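Local coordinates for protein saframycin Mx1 synthetase B (Legionella pneumophila subsp. pneumophila, PDB 3KXW) that belongs to the ANL superfamily of AMP-binding enzymes and holds 5'-O-[(S)-(dodecanoyloxy)(hydroxy)phosphoryl]adenosine in a pocket, at residues L486-A491 against M505-N510; V541-K546 against K568-V573; S480-V485 against N523-L528; P98-L103 against Y530-L535. All blocks are in the same frame, centred on the assembly; numbering follows the deposited sequence.

Interaction 1: residues L486-A491 against M505-N510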
loop_
_atom_site.group_PDB
_atom_site.type_symbol
_atom_site.label_atom_id
_atom_site.label_comp_id
_atom_site.label_asym_id
_atom_site.label_seq_id
_atom_site.Cartn_x
_atom_site.Cartn_y
_atom_site.Cartn_z
ATOM N N LEU A 486 -7.113 -24.614 16.721
ATOM C CA LEU A 486 -8.174 -23.706 17.153
ATOM C C LEU A 486 -9.536 -24.368 17.205
ATOM O O LEU A 486 -9.745 -25.457 16.650
ATOM C CB LEU A 486 -8.300 -22.529 16.180
ATOM C CG LEU A 486 -7.043 -21.743 15.838
ATOM C CD1 LEU A 486 -7.379 -20.644 14.788
ATOM C CD2 LEU A 486 -6.438 -21.177 17.097
ATOM N N GLY A 487 -10.472 -23.668 17.841
ATOM C CA GLY A 487 -11.879 -24.002 17.748
ATOM C C GLY A 487 -12.501 -23.012 16.782
ATOM O O GLY A 487 -12.042 -22.868 15.636
ATOM N N LYS A 488 -13.526 -22.315 17.260
ATOM C CA LYS A 488 -14.178 -21.262 16.490
ATOM C C LYS A 488 -13.443 -19.918 16.553
ATOM O O LYS A 488 -12.605 -19.681 17.426
ATOM C CB LYS A 488 -15.638 -21.104 16.938
ATOM C CG LYS A 488 -16.516 -22.310 16.588
ATOM C CD LYS A 488 -16.451 -22.590 15.103
ATOM C CE LYS A 488 -17.559 -23.520 14.680
ATOM N NZ LYS A 488 -17.576 -24.730 15.554
ATOM N N CYS A 489 -13.763 -19.031 15.620
ATOM C CA CYS A 489 -13.114 -17.731 15.590
ATOM C C CYS A 489 -14.095 -16.632 15.167
ATOM O O CYS A 489 -15.165 -16.901 14.622
ATOM C CB CYS A 489 -11.912 -17.746 14.633
ATOM S SG CYS A 489 -12.340 -17.743 12.855
ATOM N N ALA A 490 -13.702 -15.395 15.402
ATOM C CA ALA A 490 -14.520 -14.262 15.025
ATOM C C ALA A 490 -13.583 -13.091 14.765
ATOM O O ALA A 490 -12.549 -12.980 15.407
ATOM C CB ALA A 490 -15.509 -13.930 16.125
ATOM N N ALA A 491 -13.932 -12.261 13.788
ATOM C CA ALA A 491 -13.150 -11.069 13.465
ATOM C C ALA A 491 -14.089 -9.878 13.412
ATOM O O ALA A 491 -15.195 -9.991 12.930
ATOM C CB ALA A 491 -12.460 -11.239 12.127
HETATM N N MSE A 505 -10.586 -12.927 17.394
HETATM C CA MSE A 505 -10.654 -13.760 18.603
HETATM C C MSE A 505 -10.758 -15.229 18.205
HETATM O O MSE A 505 -11.570 -15.577 17.352
HETATM C CB MSE A 505 -11.869 -13.377 19.454
HETATM C CG MSE A 505 -11.923 -14.067 20.805
HETATM SE SE MSE A 505 -13.457 -13.389 21.852
HETATM C CE MSE A 505 -12.775 -11.576 22.204
ATOM N N CYS A 506 -9.957 -16.092 18.836
ATOM C CA CYS A 506 -9.941 -17.513 18.482
ATOM C C CYS A 506 -10.047 -18.365 19.719
ATOM O O CYS A 506 -9.361 -18.105 20.696
ATOM C CB CYS A 506 -8.609 -17.896 17.803
ATOM S SG CYS A 506 -8.241 -16.977 16.329
ATOM N N GLU A 507 -10.894 -19.387 19.683
ATOM C CA GLU A 507 -10.814 -20.446 20.689
ATOM C C GLU A 507 -9.558 -21.263 20.380
ATOM O O GLU A 507 -9.219 -21.452 19.209
ATOM C CB GLU A 507 -12.019 -21.365 20.583
ATOM C CG GLU A 507 -13.352 -20.689 20.825
ATOM C CD GLU A 507 -14.519 -21.679 20.676
ATOM O OE1 GLU A 507 -14.360 -22.690 19.955
ATOM O OE2 GLU A 507 -15.576 -21.432 21.287
ATOM N N VAL A 508 -8.852 -21.720 21.409
ATOM C CA VAL A 508 -7.726 -22.609 21.192
ATOM C C VAL A 508 -8.058 -23.949 21.818
ATOM O O VAL A 508 -8.630 -24.001 22.911
ATOM C CB VAL A 508 -6.392 -22.048 21.778
ATOM C CG1 VAL A 508 -5.986 -20.763 21.035
ATOM C CG2 VAL A 508 -6.537 -21.759 23.236
ATOM N N LYS A 509 -7.733 -25.033 21.116
ATOM C CA LYS A 509 -7.986 -26.360 21.665
ATOM C C LYS A 509 -7.289 -26.542 23.003
ATOM O O LYS A 509 -7.867 -27.088 23.926
ATOM C CB LYS A 509 -7.530 -27.469 20.706
ATOM C CG LYS A 509 -8.298 -27.529 19.383
ATOM C CD LYS A 509 -7.740 -28.609 18.460
ATOM C CE LYS A 509 -8.518 -28.669 17.168
ATOM N NZ LYS A 509 -7.997 -29.778 16.320
ATOM N N ASN A 510 -6.028 -26.128 23.071
ATOM C CA ASN A 510 -5.192 -26.307 24.254
ATOM C C ASN A 510 -4.989 -24.993 25.002
ATOM O O ASN A 510 -4.172 -24.140 24.607
ATOM C CB ASN A 510 -3.832 -26.957 23.887
ATOM C CG ASN A 510 -3.027 -27.367 25.127
ATOM O OD1 ASN A 510 -3.177 -26.770 26.185
ATOM N ND2 ASN A 510 -2.168 -28.388 24.992
#
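In Glu507, CG stands anti to the carbonyl carbon (chi1 -62°) and CD follows in an extended line (chi2 179°), which carries CD to within 3.6 Å of Lys488 N. OE1 takes the N-H of Lys488 in a nearly straight bond, 2.8 Å from Lys488 N to Glu507 OE1, with the donor above the carboxylate plane. The two side chains run side by side in the same direction, Lys488 CB lying 3.6 Å from Glu507 OE1, while the lysine bends at chi2 and its charged end stays apart from the acid. The other oxygen, OE2, is bonded to Met548 N; two backbone N-H groups thus grip a buried carboxylate and would be expected to ease its charge. The strands belong to a beta hairpin, and their antiparallel register slips by one residue between Leu486 and Cys489, a beta bulge. Within it Gly487 N bonds Glu507 O at 2.9 Å, and Glu507 N returns a bond to Lys488 O at 2.8 Å. Gly487, having no side chain, lets Glu507 OE1 come within 3.6 Å of its CA. Past the bulge, Ala490 and Met505 form a regular hydrogen-bonded pair. Cys489 CB approaches Cys506 SG on the face covered by helix 469-479, and Leu486 CD2 touches both Cys506 CB and Val508 CG1, 4.0 Å from each. Ala490 and Met505 point instead to the face packed by Cys561 of helix 554-567. At the end of the hairpin away from its turn, the extended Lys509 passes CE 3.5 Å from Leu486 O before NZ bonds His484 O.

Interaction 2: residues V541-K546 against K568-V573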
loop_
_atom_site.group_PDB
_atom_site.type_symbol
_atom_site.label_atom_id
_atom_site.label_comp_id
_atom_site.label_asym_id
_atom_site.label_seq_id
_atom_site.Cartn_x
_atom_site.Cartn_y
_atom_site.Cartn_z
ATOM N N VAL A 541 -7.193 -12.099 20.427
ATOM C CA VAL A 541 -7.562 -12.634 21.738
ATOM C C VAL A 541 -7.791 -14.140 21.653
ATOM O O VAL A 541 -8.519 -14.607 20.776
ATOM C CB VAL A 541 -8.868 -11.984 22.286
ATOM C CG1 VAL A 541 -9.098 -12.424 23.711
ATOM C CG2 VAL A 541 -8.780 -10.458 22.228
ATOM N N LEU A 542 -7.186 -14.880 22.581
ATOM C CA LEU A 542 -7.295 -16.330 22.619
ATOM C C LEU A 542 -8.165 -16.678 23.823
ATOM O O LEU A 542 -7.983 -16.111 24.892
ATOM C CB LEU A 542 -5.902 -16.990 22.757
ATOM C CG LEU A 542 -4.862 -16.684 21.657
ATOM C CD1 LEU A 542 -3.555 -17.486 21.841
ATOM C CD2 LEU A 542 -5.412 -16.899 20.229
ATOM N N ILE A 543 -9.105 -17.594 23.630
ATOM C CA ILE A 543 -9.979 -18.057 24.697
ATOM C C ILE A 543 -10.107 -19.583 24.610
ATOM O O ILE A 543 -9.756 -20.169 23.594
ATOM C CB ILE A 543 -11.360 -17.393 24.583
ATOM C CG1 ILE A 543 -12.066 -17.824 23.293
ATOM C CG2 ILE A 543 -11.217 -15.854 24.654
ATOM C CD1 ILE A 543 -13.524 -17.435 23.278
ATOM N N PRO A 544 -10.621 -20.227 25.674
ATOM C CA PRO A 544 -10.738 -21.692 25.691
ATOM C C PRO A 544 -11.773 -22.229 24.708
ATOM O O PRO A 544 -12.683 -21.520 24.282
ATOM C CB PRO A 544 -11.193 -22.000 27.138
ATOM C CG PRO A 544 -10.835 -20.787 27.933
ATOM C CD PRO A 544 -11.038 -19.639 26.962
ATOM N N LEU A 545 -11.616 -23.500 24.353
ATOM C CA LEU A 545 -12.586 -24.217 23.542
ATOM C C LEU A 545 -13.990 -24.110 24.113
ATOM O O LEU A 545 -14.172 -24.066 25.327
ATOM C CB LEU A 545 -12.218 -25.700 23.462
ATOM C CG LEU A 545 -11.480 -26.238 22.249
ATOM C CD1 LEU A 545 -11.712 -27.758 22.167
ATOM C CD2 LEU A 545 -11.926 -25.557 20.949
ATOM N N LYS A 546 -14.972 -24.063 23.214
ATOM C CA LYS A 546 -16.391 -24.003 23.586
ATOM C C LYS A 546 -16.771 -22.721 24.343
ATOM O O LYS A 546 -17.859 -22.620 24.909
ATOM C CB LYS A 546 -16.790 -25.267 24.379
ATOM C CG LYS A 546 -18.291 -25.408 24.669
ATOM C CD LYS A 546 -19.122 -25.709 23.403
ATOM C CE LYS A 546 -20.535 -26.214 23.762
ATOM N NZ LYS A 546 -21.359 -26.626 22.566
ATOM N N LYS A 568 -15.653 -7.472 29.471
ATOM C CA LYS A 568 -14.507 -7.958 30.241
ATOM C C LYS A 568 -14.940 -9.133 31.116
ATOM O O LYS A 568 -14.412 -9.339 32.217
ATOM C CB LYS A 568 -13.870 -6.842 31.078
ATOM N N THR A 569 -15.894 -9.907 30.601
ATOM C CA THR A 569 -16.436 -11.065 31.302
ATOM C C THR A 569 -15.764 -12.393 30.924
ATOM O O THR A 569 -15.484 -13.228 31.787
ATOM C CB THR A 569 -17.946 -11.218 31.020
ATOM O OG1 THR A 569 -18.341 -12.574 31.273
ATOM C CG2 THR A 569 -18.232 -10.909 29.577
ATOM N N LEU A 570 -15.505 -12.595 29.639
ATOM C CA LEU A 570 -15.083 -13.918 29.191
ATOM C C LEU A 570 -13.688 -14.376 29.631
ATOM O O LEU A 570 -12.791 -13.566 29.909
ATOM C CB LEU A 570 -15.309 -14.110 27.688
ATOM C CG LEU A 570 -14.777 -13.157 26.631
ATOM C CD1 LEU A 570 -13.348 -12.767 26.916
ATOM C CD2 LEU A 570 -14.887 -13.876 25.308
ATOM N N PRO A 571 -13.508 -15.698 29.719
ATOM C CA PRO A 571 -12.211 -16.221 30.141
ATOM C C PRO A 571 -11.219 -15.936 29.029
ATOM O O PRO A 571 -11.511 -16.269 27.882
ATOM C CB PRO A 571 -12.449 -17.735 30.245
ATOM C CG PRO A 571 -13.926 -17.948 30.074
ATOM C CD PRO A 571 -14.439 -16.768 29.320
ATOM N N ILE A 572 -10.084 -15.331 29.345
ATOM C CA ILE A 572 -9.092 -15.031 28.325
ATOM C C ILE A 572 -7.805 -15.805 28.571
ATOM O O ILE A 572 -7.258 -15.774 29.670
ATOM C CB ILE A 572 -8.786 -13.513 28.258
ATOM C CG1 ILE A 572 -9.974 -12.753 27.662
ATOM C CG2 ILE A 572 -7.541 -13.253 27.438
ATOM C CD1 ILE A 572 -9.683 -11.277 27.388
ATOM N N VAL A 573 -7.329 -16.501 27.543
ATOM C CA VAL A 573 -6.080 -17.244 27.626
ATOM C C VAL A 573 -4.902 -16.302 27.419
ATOM O O VAL A 573 -3.922 -16.336 28.164
ATOM C CB VAL A 573 -6.019 -18.354 26.569
ATOM C CG1 VAL A 573 -4.617 -18.980 26.509
ATOM C CG2 VAL A 573 -7.106 -19.404 26.831
#
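Val573 N donates to Leu542 O at 2.8 Å, a moderately bent bond (150° at the hydrogen) whose donor is tilted from the carbonyl plane. It is the single hydrogen bond between the two segments, whose touching parts run almost perpendicular to each other, 93° apart; apolar groups do the rest. Around this bond Val573 turns its side chain inward: CB lies 3.4 Å from Leu542 O, and CG2 rests 3.7 Å from Ile543 C, sliding past the Pro544 ring in the opposite direction. Pro571 approaches Pro544 with CB 4.0 Å from Pro544 CD. Pro571 O is buried by the contact, against Ile543 CG2 (3.3 Å) and Pro544 CD (3.5 Å), and has no hydrogen-bonding partner. Ile543 holds CG1 between its backbone N and carbonyl carbon (chi1 65°), and its CG2 branch, anti to the carbonyl carbon, is the one that meets this oxygen and, more loosely, Leu570 CD2. Farther back along the strand, Val541 and Ile572 cross at about a right angle, Val541 CG1 touching Ile572 CD1 at 3.9 Å. The loop 568-573 follows helix 554-567 and brings the chain to strand 574-577, the edge strand of the mixed sheet in the C-terminal alpha/beta domain, with Val573 N bonded to Leu542 O just ahead of that strand; Leu542 of strand 539-544 is also backbone-bonded to Ala574 there. On its other edge strand 539-544 pairs with strand 499-508, whose Met505 touches both Val541 and Leu570, while Leu521 and Phe522 of helix 515-533 cover Leu542.

Interaction 3: residues S480-V485 against N523-L528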
loop_
_atom_site.group_PDB
_atom_site.type_symbol
_atom_site.label_atom_id
_atom_site.label_comp_id
_atom_site.label_asym_id
_atom_site.label_seq_id
_atom_site.Cartn_x
_atom_site.Cartn_y
_atom_site.Cartn_z
ATOM N N SER A 480 -7.210 -22.321 6.813
ATOM C CA SER A 480 -5.757 -22.390 6.845
ATOM C C SER A 480 -5.379 -23.505 7.798
ATOM O O SER A 480 -6.221 -23.972 8.564
ATOM C CB SER A 480 -5.179 -21.087 7.368
ATOM O OG SER A 480 -5.425 -20.992 8.754
ATOM N N PRO A 481 -4.112 -23.931 7.753
ATOM C CA PRO A 481 -3.621 -25.005 8.634
ATOM C C PRO A 481 -3.701 -24.598 10.103
ATOM O O PRO A 481 -3.665 -25.453 10.994
ATOM C CB PRO A 481 -2.152 -25.171 8.214
ATOM C CG PRO A 481 -2.127 -24.682 6.786
ATOM C CD PRO A 481 -3.131 -23.559 6.720
ATOM N N LEU A 482 -3.820 -23.302 10.356
ATOM C CA LEU A 482 -3.953 -22.831 11.728
ATOM C C LEU A 482 -5.184 -23.426 12.407
ATOM O O LEU A 482 -5.202 -23.578 13.609
ATOM C CB LEU A 482 -4.045 -21.304 11.770
ATOM C CG LEU A 482 -2.750 -20.506 11.587
ATOM C CD1 LEU A 482 -1.947 -20.980 10.387
ATOM C CD2 LEU A 482 -3.055 -19.014 11.497
ATOM N N HIS A 483 -6.224 -23.746 11.651
ATOM C CA HIS A 483 -7.449 -24.216 12.294
ATOM C C HIS A 483 -7.219 -25.484 13.117
ATOM O O HIS A 483 -8.002 -25.788 14.022
ATOM C CB HIS A 483 -8.587 -24.405 11.284
ATOM C CG HIS A 483 -8.575 -25.742 10.610
ATOM N ND1 HIS A 483 -7.815 -26.005 9.491
ATOM C CD2 HIS A 483 -9.221 -26.896 10.908
ATOM C CE1 HIS A 483 -7.995 -27.262 9.123
ATOM N NE2 HIS A 483 -8.836 -27.827 9.972
ATOM N N HIS A 484 -6.146 -26.218 12.818
ATOM C CA HIS A 484 -5.855 -27.439 13.569
ATOM C C HIS A 484 -5.558 -27.255 15.074
ATOM O O HIS A 484 -5.620 -28.217 15.827
ATOM C CB HIS A 484 -4.738 -28.241 12.890
ATOM C CG HIS A 484 -5.149 -28.861 11.588
ATOM N ND1 HIS A 484 -6.059 -29.894 11.512
ATOM C CD2 HIS A 484 -4.763 -28.606 10.317
ATOM C CE1 HIS A 484 -6.222 -30.242 10.246
ATOM N NE2 HIS A 484 -5.451 -29.474 9.500
ATOM N N VAL A 485 -5.249 -26.030 15.509
ATOM C CA VAL A 485 -4.986 -25.784 16.923
ATOM C C VAL A 485 -6.091 -24.906 17.518
ATOM O O VAL A 485 -6.017 -24.513 18.674
ATOM C CB VAL A 485 -3.592 -25.126 17.179
ATOM C CG1 VAL A 485 -2.484 -25.937 16.528
ATOM C CG2 VAL A 485 -3.553 -23.651 16.673
ATOM N N ASN A 523 1.691 -14.456 15.302
ATOM C CA ASN A 523 2.375 -14.102 14.059
ATOM C C ASN A 523 1.769 -14.756 12.816
ATOM O O ASN A 523 1.664 -14.124 11.767
ATOM C CB ASN A 523 3.878 -14.386 14.175
ATOM C CG ASN A 523 4.528 -13.585 15.286
ATOM O OD1 ASN A 523 4.080 -12.490 15.605
ATOM N ND2 ASN A 523 5.583 -14.131 15.891
ATOM N N GLU A 524 1.353 -16.015 12.943
ATOM C CA GLU A 524 0.738 -16.733 11.828
ATOM C C GLU A 524 -0.589 -16.110 11.475
ATOM O O GLU A 524 -0.952 -16.004 10.299
ATOM C CB GLU A 524 0.535 -18.215 12.180
ATOM C CG GLU A 524 1.825 -19.002 12.130
ATOM C CD GLU A 524 1.747 -20.343 12.845
ATOM O OE1 GLU A 524 0.779 -20.575 13.608
ATOM O OE2 GLU A 524 2.678 -21.159 12.664
ATOM N N ILE A 525 -1.330 -15.703 12.497
ATOM C CA ILE A 525 -2.596 -15.060 12.242
ATOM C C ILE A 525 -2.362 -13.731 11.517
ATOM O O ILE A 525 -2.985 -13.456 10.498
ATOM C CB ILE A 525 -3.376 -14.846 13.530
ATOM C CG1 ILE A 525 -3.839 -16.209 14.061
ATOM C CG2 ILE A 525 -4.567 -13.949 13.249
ATOM C CD1 ILE A 525 -4.363 -16.173 15.530
ATOM N N PHE A 526 -1.441 -12.924 12.028
ATOM C CA PHE A 526 -1.163 -11.648 11.380
ATOM C C PHE A 526 -0.784 -11.838 9.912
ATOM O O PHE A 526 -1.337 -11.175 9.016
ATOM C CB PHE A 526 -0.097 -10.834 12.135
ATOM C CG PHE A 526 0.033 -9.426 11.620
ATOM C CD1 PHE A 526 -0.685 -8.388 12.195
ATOM C CD2 PHE A 526 0.831 -9.160 10.527
ATOM C CE1 PHE A 526 -0.565 -7.081 11.699
ATOM C CE2 PHE A 526 0.944 -7.874 10.015
ATOM C CZ PHE A 526 0.236 -6.835 10.607
ATOM N N GLU A 527 0.131 -12.761 9.653
ATOM C CA GLU A 527 0.555 -13.043 8.271
ATOM C C GLU A 527 -0.580 -13.531 7.357
ATOM O O GLU A 527 -0.723 -13.094 6.212
ATOM C CB GLU A 527 1.715 -14.035 8.277
ATOM C CG GLU A 527 2.172 -14.461 6.886
ATOM C CD GLU A 527 3.183 -15.610 6.940
ATOM O OE1 GLU A 527 4.186 -15.503 7.694
ATOM O OE2 GLU A 527 2.957 -16.625 6.256
ATOM N N LEU A 528 -1.417 -14.417 7.878
ATOM C CA LEU A 528 -2.539 -14.928 7.101
ATOM C C LEU A 528 -3.484 -13.848 6.628
ATOM O O LEU A 528 -3.868 -13.822 5.459
ATOM C CB LEU A 528 -3.324 -15.968 7.912
ATOM C CG LEU A 528 -4.537 -16.560 7.200
ATOM C CD1 LEU A 528 -4.091 -17.445 6.033
ATOM C CD2 LEU A 528 -5.379 -17.371 8.174
#
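Leu482 drives its CD2 methyl onto the backbone and first side-chain carbon of helix 515-533, and here the contact is tight. CD2 lies 3.7 Å from Glu524 CB and 3.8 Å from Glu524 C, then reaches Ile525 CG1 at 3.9 Å; one methyl touches two successive helical residues. Leu482 CG, anti to its own carbonyl carbon (chi1 -77°), also meets Glu524 CB, and the leucine and glutamate side chains cross obliquely. One turn farther along, Leu528 closes on Ser480 with the same kind of branch: its CD2 is 3.7 Å from Ser480 OG and 3.8 Å from Ser480 CB. The hydroxyl is hydrogen-bonded to Leu477 O and weakly to Leu482 N; among helical residues 523-528 it meets only the CD2 methyl of Leu528. Between the two leucines the fit is slacker, Leu482 CD2 standing 4.4 Å from Leu528 CD2. On the solvent side Glu524 is exposed and its chain is extended beyond CG; Glu524 OE1 lies 4.1 Å from Leu482 CG. The segment keeps its shape by its own bonds: Ser480 O accepts from His483 ND1 at 2.7 Å and from His483 N, the two donors arriving from opposite faces of the carbonyl plane, and the imidazole is turned so that the oxygen lies in its ring plane. This is a short 3-10 turn joining helix 469-479 to strand 486-496, packed through Leu482 and Ser480 on helix 515-533 within the alpha/beta C-terminal domain of an ANL enzyme.

Interaction 4: residues P98-L103 against Y530-L535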
loop_
_atom_site.group_PDB
_atom_site.type_symbol
_atom_site.label_atom_id
_atom_site.label_comp_id
_atom_site.label_asym_id
_atom_site.label_seq_id
_atom_site.Cartn_x
_atom_site.Cartn_y
_atom_site.Cartn_z
ATOM N N PRO A 98 -3.629 -15.261 -7.319
ATOM C CA PRO A 98 -4.893 -15.649 -6.668
ATOM C C PRO A 98 -4.731 -16.948 -5.882
ATOM O O PRO A 98 -5.342 -17.969 -6.216
ATOM C CB PRO A 98 -5.854 -15.833 -7.849
ATOM C CG PRO A 98 -4.969 -16.212 -9.012
ATOM C CD PRO A 98 -3.605 -15.586 -8.758
ATOM N N ALA A 99 -3.905 -16.891 -4.844
ATOM C CA ALA A 99 -3.476 -18.091 -4.129
ATOM C C ALA A 99 -4.561 -18.682 -3.236
ATOM O O ALA A 99 -4.526 -19.865 -2.903
ATOM C CB ALA A 99 -2.221 -17.806 -3.320
ATOM N N GLN A 100 -5.526 -17.862 -2.848
ATOM C CA GLN A 100 -6.602 -18.339 -1.986
ATOM C C GLN A 100 -7.946 -17.796 -2.447
ATOM O O GLN A 100 -8.040 -17.020 -3.408
ATOM C CB GLN A 100 -6.343 -17.991 -0.505
ATOM C CG GLN A 100 -5.040 -18.561 0.108
ATOM C CD GLN A 100 -5.078 -20.064 0.330
ATOM O OE1 GLN A 100 -6.144 -20.670 0.381
ATOM N NE2 GLN A 100 -3.905 -20.676 0.457
ATOM N N GLU A 101 -8.998 -18.219 -1.757
ATOM C CA GLU A 101 -10.346 -17.997 -2.258
ATOM C C GLU A 101 -10.653 -16.538 -2.587
ATOM O O GLU A 101 -11.095 -16.217 -3.703
ATOM C CB GLU A 101 -11.370 -18.551 -1.257
ATOM C CG GLU A 101 -11.628 -20.044 -1.429
ATOM C CD GLU A 101 -10.612 -20.927 -0.713
ATOM O OE1 GLU A 101 -9.597 -20.389 -0.168
ATOM O OE2 GLU A 101 -10.839 -22.172 -0.710
ATOM N N LYS A 102 -10.428 -15.664 -1.609
ATOM C CA LYS A 102 -10.764 -14.251 -1.761
ATOM C C LYS A 102 -9.861 -13.575 -2.796
ATOM O O LYS A 102 -10.326 -12.753 -3.588
ATOM C CB LYS A 102 -10.712 -13.513 -0.412
ATOM C CG LYS A 102 -11.320 -12.106 -0.435
ATOM C CD LYS A 102 -12.780 -12.143 -0.888
ATOM C CE LYS A 102 -13.199 -10.825 -1.544
ATOM N NZ LYS A 102 -12.589 -10.659 -2.917
ATOM N N LEU A 103 -8.574 -13.910 -2.797
ATOM C CA LEU A 103 -7.678 -13.356 -3.823
ATOM C C LEU A 103 -8.122 -13.758 -5.231
ATOM O O LEU A 103 -7.866 -13.042 -6.204
ATOM C CB LEU A 103 -6.224 -13.799 -3.606
ATOM C CG LEU A 103 -5.477 -13.187 -2.420
ATOM C CD1 LEU A 103 -4.288 -14.081 -2.063
ATOM C CD2 LEU A 103 -5.022 -11.755 -2.677
ATOM N N TYR A 530 -2.955 -10.578 6.483
ATOM C CA TYR A 530 -2.237 -9.659 5.601
ATOM C C TYR A 530 -2.182 -10.178 4.160
ATOM O O TYR A 530 -2.459 -9.431 3.210
ATOM C CB TYR A 530 -0.833 -9.408 6.117
ATOM C CG TYR A 530 -0.081 -8.402 5.279
ATOM C CD1 TYR A 530 -0.110 -7.047 5.582
ATOM C CD2 TYR A 530 0.641 -8.818 4.159
ATOM C CE1 TYR A 530 0.587 -6.126 4.795
ATOM C CE2 TYR A 530 1.341 -7.909 3.377
ATOM C CZ TYR A 530 1.314 -6.570 3.695
ATOM O OH TYR A 530 2.026 -5.686 2.894
ATOM N N GLU A 531 -1.845 -11.454 4.012
ATOM C CA GLU A 531 -1.735 -12.099 2.697
ATOM C C GLU A 531 -3.066 -12.308 1.978
ATOM O O GLU A 531 -3.173 -12.040 0.783
ATOM C CB GLU A 531 -0.976 -13.418 2.835
ATOM C CG GLU A 531 0.411 -13.193 3.407
ATOM C CD GLU A 531 1.550 -13.334 2.399
ATOM O OE1 GLU A 531 1.959 -14.497 2.156
ATOM O OE2 GLU A 531 2.086 -12.296 1.899
ATOM N N ASN A 532 -4.079 -12.769 2.714
ATOM C CA ASN A 532 -5.379 -13.066 2.129
ATOM C C ASN A 532 -6.272 -11.850 1.923
ATOM O O ASN A 532 -7.140 -11.869 1.052
ATOM C CB ASN A 532 -6.127 -14.106 2.979
ATOM C CG ASN A 532 -5.524 -15.511 2.870
ATOM O OD1 ASN A 532 -4.404 -15.695 2.385
ATOM N ND2 ASN A 532 -6.275 -16.511 3.333
ATOM N N HIS A 533 -6.074 -10.799 2.717
ATOM C CA HIS A 533 -7.024 -9.679 2.729
ATOM C C HIS A 533 -6.414 -8.286 2.642
ATOM O O HIS A 533 -7.132 -7.279 2.576
ATOM C CB HIS A 533 -7.925 -9.786 3.961
ATOM C CG HIS A 533 -8.631 -11.095 4.039
ATOM N ND1 HIS A 533 -9.738 -11.385 3.270
ATOM C CD2 HIS A 533 -8.343 -12.222 4.730
ATOM C CE1 HIS A 533 -10.132 -12.624 3.526
ATOM N NE2 HIS A 533 -9.299 -13.155 4.406
ATOM N N GLN A 534 -5.094 -8.232 2.632
ATOM C CA GLN A 534 -4.393 -6.946 2.643
ATOM C C GLN A 534 -4.872 -6.088 3.804
ATOM O O GLN A 534 -5.065 -4.880 3.648
ATOM C CB GLN A 534 -4.578 -6.209 1.299
ATOM C CG GLN A 534 -3.858 -6.867 0.118
ATOM C CD GLN A 534 -4.455 -8.210 -0.251
ATOM O OE1 GLN A 534 -5.637 -8.309 -0.605
ATOM N NE2 GLN A 534 -3.642 -9.257 -0.176
ATOM N N LEU A 535 -5.071 -6.713 4.969
ATOM C CA LEU A 535 -5.449 -5.983 6.165
ATOM C C LEU A 535 -4.480 -6.320 7.296
ATOM O O LEU A 535 -3.851 -7.375 7.272
ATOM C CB LEU A 535 -6.874 -6.347 6.606
ATOM C CG LEU A 535 -8.011 -5.955 5.645
ATOM C CD1 LEU A 535 -9.278 -6.683 6.027
ATOM C CD2 LEU A 535 -8.227 -4.439 5.662
HETATM O O HOH W 1 -7.601 -14.694 -0.046
#
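Leu103, in the first turn of helix 101-114, and Asn532, near the end of helix 515-533, bring their backbones to 6.4 Å between CA atoms. Gln100 occupies the N-cap of the first helix, and Gln534 leaves the second with positive phi (54°). A water bridges the two backbones, accepting from Leu103 N at 3.0 Å and donating to Asn532 O at 3.1 Å, thereby linking an N-H of a helix start to a C=O near a helix end. Beside it, Leu103 lays CD1 3.7 Å from Glu531 O and CD2 3.8 Å from Gln534 NE2. Gln100 CG comes 3.7 Å from Asn532 OD1, the two amide planes being only 26° apart. Lys102 crosses His533 at about a right angle, its CB 4.1 Å from His533 CE1, and its ammonium group then leaves for a salt bridge with Asp105. The contact joins the AMP-binding region to the C-terminal domain, with the Gln534 side chain about 9 Å from the bound 5'-O-[(S)-(dodecanoyloxy)(hydroxy)phosphoryl]adenosine. Helix 469-479 flanks the pair: Ser476 OG bonds both Asn532 ND2 and His533 NE2, and Asp472 touches Lys102 and His533, while Phe243 of helix 242-247 lies on Glu531.

How the interactions relate
Interactions 1 and 2 reach the same sheet, where strands 499-508 and 539-544 are neighbours joined by Cys506 N to Val541 O and Val508 N to Ile543 O. Interaction 1 is the more buried and relies mainly on backbone bonds, with one carboxylate added, whereas interaction 2, partly buried, has one such bond and mostly apolar contacts. Interaction 3 is partly buried and apolar; it adjoins the hairpin through Lys509 N and Val485 O and through Cys506 SG against Ile525 CD1. Interactions 3 and 4 use successive parts of helix 515-533, but interaction 4, nearest the centre of the chain, is the one that crosses between domains, with a bridging water and aliphatic carbons set against polar groups.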